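Local coordinates for protein probable thiosulfate sulfurtransferase (Thermus thermophilus, PDB 2EG4) that probably transfers sulfane sulfur from thiosulfate to acceptors such as cyanide, as a tandem rhodanese-like enzyme, and binds a zinc ion, at residues 71-77 with 193-199. Residues are numbered along the deposited sequence; the frame is centred on the assembly and turned at random.
Sequences LTSRLCR and SGARSAV. With SO4 (sulfate ion), chain D.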
loop_
_atom_site.group_PDB
_atom_site.type_symbol
_atom_site.label_atom_id
_atom_site.label_comp_id
_atom_site.label_asym_id
_atom_site.label_seq_id
_atom_site.Cartn_x
_atom_site.Cartn_y
_atom_site.Cartn_z
ATOM N N LEU A 71 -1.700 -12.184 -2.623
ATOM C CA LEU A 71 -1.450 -10.943 -1.894
ATOM C C LEU A 71 -0.265 -10.222 -2.519
ATOM O O LEU A 71 0.845 -10.243 -1.989
ATOM C CB LEU A 71 -1.152 -11.268 -0.429
ATOM C CG LEU A 71 -1.082 -10.079 0.534
ATOM C CD1 LEU A 71 -2.438 -9.434 0.755
ATOM C CD2 LEU A 71 -0.530 -10.609 1.875
ATOM N N THR A 72 -0.528 -9.543 -3.628
ATOM C CA THR A 72 0.504 -8.851 -4.385
ATOM C C THR A 72 0.829 -7.452 -3.871
ATOM O O THR A 72 0.026 -6.821 -3.168
ATOM C CB THR A 72 0.079 -8.738 -5.842
ATOM O OG1 THR A 72 -1.032 -7.841 -5.909
ATOM C CG2 THR A 72 -0.362 -10.097 -6.388
ATOM N N SER A 73 2.018 -6.964 -4.220
ATOM C CA SER A 73 2.399 -5.639 -3.776
ATOM C C SER A 73 1.536 -4.620 -4.535
ATOM O O SER A 73 1.194 -3.587 -3.976
ATOM C CB SER A 73 3.898 -5.383 -4.011
ATOM O OG SER A 73 4.198 -5.310 -5.382
ATOM N N ARG A 74 1.156 -4.925 -5.775
ATOM C CA ARG A 74 0.305 -3.970 -6.504
ATOM C C ARG A 74 -1.083 -3.906 -5.850
ATOM O O ARG A 74 -1.660 -2.835 -5.737
ATOM C CB ARG A 74 0.206 -4.304 -8.003
ATOM C CG ARG A 74 -0.530 -5.566 -8.321
ATOM C CD ARG A 74 -0.298 -6.009 -9.776
ATOM N NE ARG A 74 -0.824 -7.355 -9.929
ATOM C CZ ARG A 74 -0.315 -8.306 -10.702
ATOM N NH1 ARG A 74 0.781 -8.086 -11.426
ATOM N NH2 ARG A 74 -0.928 -9.484 -10.766
ATOM N N LEU A 75 -1.603 -5.039 -5.378
ATOM C CA LEU A 75 -2.890 -5.031 -4.694
ATOM C C LEU A 75 -2.828 -4.218 -3.397
ATOM O O LEU A 75 -3.665 -3.372 -3.154
ATOM C CB LEU A 75 -3.322 -6.473 -4.370
ATOM C CG LEU A 75 -4.500 -6.632 -3.403
ATOM C CD1 LEU A 75 -5.783 -6.091 -4.050
ATOM C CD2 LEU A 75 -4.674 -8.113 -3.046
ATOM N N CYS A 76 -1.812 -4.455 -2.578
ATOM C CA CYS A 76 -1.731 -3.745 -1.311
ATOM C C CYS A 76 -1.384 -2.264 -1.441
ATOM O O CYS A 76 -1.912 -1.452 -0.696
ATOM C CB CYS A 76 -0.758 -4.472 -0.401
ATOM S SG CYS A 76 -1.331 -6.133 0.038
ATOM N N ARG A 77 -0.548 -1.890 -2.397
ATOM C CA ARG A 77 -0.254 -0.455 -2.500
ATOM C C ARG A 77 -1.502 0.261 -3.007
ATOM O O ARG A 77 -1.822 1.343 -2.550
ATOM C CB ARG A 77 0.918 -0.171 -3.433
ATOM C CG ARG A 77 1.494 1.246 -3.193
ATOM C CD ARG A 77 2.537 1.615 -4.262
ATOM N NE ARG A 77 3.300 2.825 -3.921
ATOM C CZ ARG A 77 3.344 3.932 -4.660
ATOM N NH1 ARG A 77 2.657 4.018 -5.805
ATOM N NH2 ARG A 77 4.119 4.942 -4.281
ATOM N N SER A 193 9.167 2.331 -2.516
ATOM C CA SER A 193 8.151 3.332 -2.752
ATOM C C SER A 193 6.848 2.957 -2.076
ATOM O O SER A 193 5.769 3.317 -2.543
ATOM C CB SER A 193 7.930 3.587 -4.253
ATOM O OG SER A 193 7.464 2.422 -4.935
ATOM N N GLY A 194 6.969 2.212 -0.979
ATOM C CA GLY A 194 5.812 1.841 -0.166
ATOM C C GLY A 194 4.915 0.697 -0.597
ATOM O O GLY A 194 3.848 0.530 -0.031
ATOM N N ALA A 195 5.340 -0.088 -1.585
ATOM C CA ALA A 195 4.528 -1.201 -2.094
ATOM C C ALA A 195 4.610 -2.446 -1.202
ATOM O O ALA A 195 3.595 -2.913 -0.679
ATOM C CB ALA A 195 4.956 -1.538 -3.562
ATOM N N ARG A 196 5.803 -2.996 -1.027
ATOM C CA ARG A 196 5.933 -4.154 -0.167
ATOM C C ARG A 196 5.571 -3.811 1.264
ATOM O O ARG A 196 5.087 -4.666 2.018
ATOM C CB ARG A 196 7.343 -4.711 -0.230
ATOM C CG ARG A 196 7.656 -5.480 -1.507
ATOM C CD ARG A 196 9.146 -5.809 -1.572
ATOM N NE ARG A 196 9.917 -4.629 -1.963
ATOM C CZ ARG A 196 11.243 -4.598 -2.086
ATOM N NH1 ARG A 196 11.968 -5.684 -1.827
ATOM N NH2 ARG A 196 11.842 -3.495 -2.527
ATOM N N SER A 197 5.818 -2.560 1.660
ATOM C CA SER A 197 5.486 -2.172 3.019
ATOM C C SER A 197 3.991 -2.058 3.185
ATOM O O SER A 197 3.481 -2.204 4.288
ATOM C CB SER A 197 6.230 -0.879 3.424
ATOM O OG SER A 197 6.131 0.126 2.428
ATOM N N ALA A 198 3.270 -1.802 2.089
ATOM C CA ALA A 198 1.815 -1.745 2.157
ATOM C C ALA A 198 1.323 -3.168 2.471
ATOM O O ALA A 198 0.307 -3.362 3.153
ATOM C CB ALA A 198 1.244 -1.293 0.821
ATOM N N VAL A 199 2.054 -4.160 1.983
ATOM C CA VAL A 199 1.685 -5.551 2.241
ATOM C C VAL A 199 1.881 -5.827 3.732
ATOM O O VAL A 199 1.011 -6.383 4.393
ATOM C CB VAL A 199 2.561 -6.544 1.428
ATOM C CG1 VAL A 199 2.171 -7.997 1.812
ATOM C CG2 VAL A 199 2.332 -6.371 -0.065
HETATM S S SO4 D . 8.825 -1.461 -3.226
HETATM O O1 SO4 D . 9.254 -1.615 -4.656
HETATM O O2 SO4 D . 10.043 -1.448 -2.352
HETATM O O3 SO4 D . 8.066 -0.176 -3.064
HETATM O O4 SO4 D . 7.945 -2.614 -2.839
#
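R77 and the backbone carbonyl of S193 illustrate how one arginine can fasten two domains together. NE and NH2 both donate to S193 O, at 2.9 Å from NE and 2.9 Å from NH2, a side-on grip on a single oxygen that sits 21° out of the guanidinium plane. The chain reaches it because CG stands anti to the backbone N (chi1 -162°) and the side chain runs extended from there to NE, its methylenes lying alongside A195. NH1 and NH2 also donate to L31 O and P34 O, so that an alanine here would probably cost S193 O both of these donors, and L31 O and P34 O one each, weakening the tie between the loop and the first domain.

Away from this polar end the contact is mostly apolar. V199 directs CG2 at C76, 3.6 Å from its CB, while CG1 meets L71 CD2 at 3.8 Å. The methyl of A198 packs against the C76 backbone, its CB 3.5 Å from C76 O, and S73 CB faces A195 CB.

The same loop also holds a sulfate, probably from the crystallisation liquor, through the backbone N of S193, A195 and R196; R196 bends round to bring NH2 within 2.7 Å of sulfate O2. This anion-binding loop at a helix N-terminus follows strand 186-190, as the active-site loop does in rhodaneses, and adjoins zinc ligand H192.

The axes of 73-77 and 195-199, the first turns of helices 73-84 and 195-206, approach to 7.5 Å at 77°, joining the two rhodanese-like domains. L71 and C76 also touch L91 of strand 89-92, and C76 touches F202 farther along helix 195-206.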